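Side-chain contacts in EreC (Klebsiella pneumoniae, PDB 6XCQ), which probably hydrolyses the macrolactone ester of erythromycin and related macrolide antibiotics, opening the ring and so making its bacterial host resistant: residues P55-A60 / H90-I95; D290-A295 / V299-L304. The protein carries 1 engineered substitution. One frame throughout, in Å; residues are numbered along the deposited sequence.

Contact 1: P55-A60 / H90-I95; sequences PLVEGA and HDFNAI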
# COMPACT_ATOMS: atom_id res chain seq x y z
N PRO A 55 -13.00 17.48 -11.66
CA PRO A 55 -12.87 18.53 -10.62
C PRO A 55 -12.10 18.09 -9.39
O PRO A 55 -11.27 18.85 -8.88
CB PRO A 55 -14.34 18.84 -10.27
CG PRO A 55 -15.07 18.52 -11.49
CD PRO A 55 -14.41 17.30 -12.04
N LEU A 56 -12.36 16.89 -8.87
CA LEU A 56 -11.67 16.49 -7.65
C LEU A 56 -10.21 16.18 -7.92
O LEU A 56 -9.38 16.30 -7.01
CB LEU A 56 -12.39 15.31 -6.98
CG LEU A 56 -12.28 13.86 -7.45
CD1 LEU A 56 -11.00 13.20 -6.93
CD2 LEU A 56 -13.50 13.07 -6.98
N VAL A 57 -9.86 15.81 -9.15
CA VAL A 57 -8.47 15.49 -9.45
C VAL A 57 -7.65 16.74 -9.78
O VAL A 57 -6.43 16.72 -9.59
CB VAL A 57 -8.44 14.43 -10.56
CG1 VAL A 57 -7.04 14.24 -11.11
CG2 VAL A 57 -8.96 13.10 -10.01
N GLU A 58 -8.28 17.82 -10.23
CA GLU A 58 -7.57 19.09 -10.40
C GLU A 58 -7.00 19.54 -9.07
O GLU A 58 -7.70 19.58 -8.06
CB GLU A 58 -8.49 20.18 -10.96
CG GLU A 58 -9.28 19.80 -12.19
CD GLU A 58 -10.33 20.84 -12.58
OE1 GLU A 58 -10.64 20.94 -13.79
OE2 GLU A 58 -10.82 21.57 -11.69
N GLY A 59 -5.72 19.91 -9.07
CA GLY A 59 -5.10 20.32 -7.84
C GLY A 59 -4.66 19.19 -6.94
O GLY A 59 -4.05 19.45 -5.89
N ALA A 60 -4.96 17.94 -7.30
CA ALA A 60 -4.46 16.80 -6.56
C ALA A 60 -3.03 16.48 -6.98
O ALA A 60 -2.69 16.51 -8.17
CB ALA A 60 -5.36 15.58 -6.78
N HIS A 90 -4.33 13.66 -16.66
CA HIS A 90 -3.91 14.56 -15.60
C HIS A 90 -2.42 14.47 -15.31
O HIS A 90 -1.95 15.04 -14.31
CB HIS A 90 -4.73 14.30 -14.33
CG HIS A 90 -6.18 14.67 -14.47
ND1 HIS A 90 -6.63 15.96 -14.33
CD2 HIS A 90 -7.27 13.92 -14.75
CE1 HIS A 90 -7.94 15.99 -14.52
NE2 HIS A 90 -8.35 14.76 -14.77
N ASP A 91 -1.65 13.75 -16.14
CA ASP A 91 -0.18 13.78 -16.10
C ASP A 91 0.41 13.24 -14.80
O ASP A 91 1.47 13.68 -14.36
CB ASP A 91 0.34 15.20 -16.35
CG ASP A 91 0.57 15.49 -17.81
OD1 ASP A 91 1.46 14.85 -18.41
OD2 ASP A 91 -0.16 16.34 -18.37
N PHE A 92 -0.26 12.27 -14.17
CA PHE A 92 0.38 11.59 -13.05
C PHE A 92 1.58 10.80 -13.55
O PHE A 92 1.58 10.27 -14.66
CB PHE A 92 -0.64 10.70 -12.33
CG PHE A 92 -1.43 11.45 -11.32
CD1 PHE A 92 -2.36 12.39 -11.72
CD2 PHE A 92 -1.17 11.31 -9.97
CE1 PHE A 92 -3.08 13.14 -10.79
CE2 PHE A 92 -1.87 12.05 -9.03
CZ PHE A 92 -2.83 12.96 -9.45
N ASN A 93 2.63 10.75 -12.72
CA ASN A 93 3.94 10.28 -13.18
C ASN A 93 4.61 9.32 -12.20
O ASN A 93 5.76 8.93 -12.43
CB ASN A 93 4.86 11.47 -13.44
CG ASN A 93 4.90 12.43 -12.28
OD1 ASN A 93 4.88 12.02 -11.12
ND2 ASN A 93 4.95 13.73 -12.58
N ALA A 94 3.94 8.93 -11.12
CA ALA A 94 4.49 7.97 -10.19
C ALA A 94 3.36 7.09 -9.65
O ALA A 94 2.20 7.50 -9.60
CB ALA A 94 5.24 8.67 -9.04
N ILE A 95 3.72 5.87 -9.25
CA ILE A 95 2.81 4.92 -8.62
C ILE A 95 3.46 4.41 -7.34
O ILE A 95 4.60 3.95 -7.36
CB ILE A 95 2.49 3.74 -9.55
CG1 ILE A 95 1.75 4.24 -10.80
CG2 ILE A 95 1.66 2.68 -8.82
CD1 ILE A 95 1.20 3.13 -11.65

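Contact 2: D290-A295 / V299-L304; sequences DRMVRA and VKIILL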
# COMPACT_ATOMS: atom_id res chain seq x y z
N ASP A 290 4.55 11.70 2.13
CA ASP A 290 4.66 13.13 2.36
C ASP A 290 6.07 13.63 2.04
O ASP A 290 6.25 14.60 1.30
CB ASP A 290 4.27 13.45 3.80
CG ASP A 290 4.07 14.93 4.04
OD1 ASP A 290 3.06 15.50 3.55
OD2 ASP A 290 4.91 15.54 4.73
N ARG A 291 7.08 12.93 2.55
CA ARG A 291 8.46 13.32 2.29
C ARG A 291 8.77 13.27 0.80
O ARG A 291 9.38 14.20 0.25
CB ARG A 291 9.42 12.41 3.05
CG ARG A 291 9.44 12.65 4.54
CD ARG A 291 10.74 12.16 5.19
NE ARG A 291 10.86 10.71 5.19
CZ ARG A 291 10.12 9.89 5.93
NH1 ARG A 291 10.32 8.57 5.87
NH2 ARG A 291 9.19 10.38 6.74
N MET A 292 8.35 12.20 0.14
CA MET A 292 8.66 12.09 -1.27
C MET A 292 8.00 13.21 -2.06
O MET A 292 8.64 13.80 -2.94
CB MET A 292 8.22 10.72 -1.79
CG MET A 292 8.98 10.30 -3.00
SD MET A 292 7.80 9.72 -4.20
CE MET A 292 6.91 11.24 -4.43
N VAL A 293 6.75 13.55 -1.74
CA VAL A 293 6.07 14.59 -2.50
C VAL A 293 6.73 15.95 -2.27
O VAL A 293 6.95 16.72 -3.21
CB VAL A 293 4.57 14.61 -2.15
CG1 VAL A 293 4.00 15.99 -2.37
CG2 VAL A 293 3.82 13.57 -3.00
N ARG A 294 7.08 16.28 -1.02
CA ARG A 294 7.65 17.61 -0.80
C ARG A 294 9.10 17.70 -1.25
O ARG A 294 9.56 18.80 -1.58
CB ARG A 294 7.52 18.03 0.66
CG ARG A 294 7.89 16.99 1.66
CD ARG A 294 7.02 17.12 2.92
NE ARG A 294 6.79 18.51 3.30
CZ ARG A 294 5.64 18.99 3.77
NH1 ARG A 294 5.54 20.27 4.09
NH2 ARG A 294 4.59 18.19 3.92
N ALA A 295 9.82 16.58 -1.32
CA ALA A 295 11.17 16.58 -1.88
C ALA A 295 11.14 16.76 -3.38
O ALA A 295 11.99 17.46 -3.95
CB ALA A 295 11.90 15.29 -1.51
N VAL A 299 6.22 15.71 -8.64
CA VAL A 299 5.65 14.36 -8.60
C VAL A 299 4.14 14.44 -8.44
O VAL A 299 3.62 15.26 -7.66
CB VAL A 299 6.28 13.52 -7.48
CG1 VAL A 299 5.45 12.29 -7.24
CG2 VAL A 299 7.67 13.08 -7.87
N LYS A 300 3.43 13.61 -9.18
CA LYS A 300 2.00 13.38 -8.95
C LYS A 300 1.82 11.87 -8.87
O LYS A 300 2.00 11.16 -9.87
CB LYS A 300 1.17 14.01 -10.06
CG LYS A 300 1.31 15.54 -10.10
CD LYS A 300 0.65 16.15 -11.34
CE LYS A 300 -0.84 15.98 -11.29
NZ LYS A 300 -1.54 16.81 -12.30
N ILE A 301 1.52 11.36 -7.68
CA ILE A 301 1.64 9.94 -7.39
C ILE A 301 0.26 9.31 -7.25
O ILE A 301 -0.66 9.91 -6.68
CB ILE A 301 2.51 9.71 -6.13
CG1 ILE A 301 2.77 8.20 -5.94
CG2 ILE A 301 1.92 10.37 -4.91
CD1 ILE A 301 3.95 7.91 -5.04
N ILE A 302 0.11 8.11 -7.79
CA ILE A 302 -1.09 7.28 -7.65
C ILE A 302 -0.76 6.23 -6.60
O ILE A 302 0.19 5.45 -6.78
CB ILE A 302 -1.47 6.63 -8.98
CG1 ILE A 302 -1.55 7.66 -10.12
CG2 ILE A 302 -2.75 5.82 -8.86
CD1 ILE A 302 -1.64 6.99 -11.52
N LEU A 303 -1.51 6.19 -5.50
CA LEU A 303 -1.23 5.23 -4.43
C LEU A 303 -2.15 4.02 -4.60
O LEU A 303 -3.37 4.18 -4.61
CB LEU A 303 -1.43 5.84 -3.04
CG LEU A 303 -0.64 7.11 -2.72
CD1 LEU A 303 -0.95 7.55 -1.27
CD2 LEU A 303 0.84 6.85 -2.95
N LEU A 304 -1.57 2.83 -4.72
CA LEU A 304 -2.34 1.59 -4.87
C LEU A 304 -2.32 0.91 -3.51
O LEU A 304 -1.37 0.20 -3.16
CB LEU A 304 -1.73 0.71 -5.97
CG LEU A 304 -1.65 1.26 -7.40
CD1 LEU A 304 -1.23 0.15 -8.39
CD2 LEU A 304 -2.99 1.88 -7.82

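Contact 1: P55-A60 / H90-I95
Val57 sets one methyl squarely on the imidazole of His90, and these two residues bury more surface here than any others. The methyl is CG1, placed 3.6 Å from the centre of the ring and 13° off its normal, a CH-pi contact over one face. Its closest ring atom, His90 CG, lies 3.5 Å from Val57 CG1, with the other four only slightly farther. CG1 stands anti to the backbone N (chi1 169°), which turns it toward His90. A beta-branched residue suits this place because the branch carries a methyl close to the backbone, so that a short side chain covers the ring; it also touches Leu86. Histidine fits because the ring can give a face to the valine while its rim does polar work; NE2 is hydrogen-bonded to Tyr85 OH, which should limit rotation of the imidazole.

Phe92 contributes the third large patch. Its CE1 is 4.1 Å from Val57 CG1, so that one methyl serves both aromatic rings, and its CZ comes within 3.8 Å of Ala60 O. Both partners approach the phenyl ring obliquely. Ala60 is brought into position by a type II turn starting at Val57, closed by the bond from Ala60 N to Val57 O (3.0 Å). Gly59 occupies the turn position with positive phi, where a CB would jam against the preceding carbonyl oxygen. Asp91, in the left-handed region, ends the helical course and leads into the extended Phe92, whose ring comes back toward Val57 and Ala60.

The contact thus joins the end of the short helix 54-57 to the end of helix 73-90, just where the chain turns into strand 94-97. Leu86 of helix 73-90 touches both Val57 and Phe92, while Ile302 of strand 301-304 packs against the phenylalanine.

Contact 2: D290-A295 / V299-L304
Met292 reaches from its helix to Val299 and Ile301 and is the longest arm of this contact. Its CB points toward the strand segment, and CG leaves it anti to the backbone N (chi1 -156°); these two carbons carry the chain across without touching the other segment themselves. The sulfur makes the first contact, a loose one, with SD 4.3 Å from Ile301 CD1. Bends at chi2 and chi3 then turn the terminal methyl onto Val299, the two side chains crossing at about a right angle. There CE meets Val299 CG1 at 3.3 Å, shorter than normal for two carbons, so the exact value is doubtful although the packing is clearly close. Val299 CB and CG2 also lie near CE, at 3.9 and 4.0 Å. Methionine suits the position because its flexible, unbranched chain can fold its methyl over the branched end of a valine.

One residue farther on, Val293 packs its CG2 against Ile301 CG2 at 4.2 Å. Both branches are short and apolar, appropriate for the buried layer between a helix and a sheet. Away from this interface, Arg294 NH2 donates a hydrogen bond to Asp290 OD2 one helical turn earlier (2.8 Å), part of a salt bridge and bent to 134° at the hydrogen. The donor comes on the syn side, 23° out of the carboxylate plane, and Asp290 OD1 is paired with Arg333. Arg61 NH2 ties the backbones together, hydrogen-bonding to the carbonyls of both Val293 and Val299.

Helix 279-295 ends here, and after a brief connection the chain enters strand 301-304, flanked by the parallel strands 62-65 and 94-97. A helix packed by aliphatic side chains on the strand that follows it is consistent with the helix-to-strand half of a beta-alpha-beta connection, in an alpha/beta sheet whose central strands are parallel.

Contacts 1 and 2 have centres 11 Å apart and meet because strands 94-97 and 301-304 are neighbours in the sheet. Several hydrogen bonds connect them, among them the probable ones from Lys300 NZ to His90 O at 2.7 Å and from Ile302 N to Ala94 O at 2.8 Å; Lys300 N also bonds to the side-chain Asn93 OD1. The lysine ammonium thus sits at the last carbonyl of helix 73-90, where a positive charge would suit the negative end of the helix dipole. The Phe92 ring packs against the backbone of 299-304, its CD2 lying 3.2 Å from Lys300 O. Contact 1 closes before contact 2 opens; it lies at the turn entering strand 94-97, whereas contact 2 packs helix 279-295 on strand 301-304.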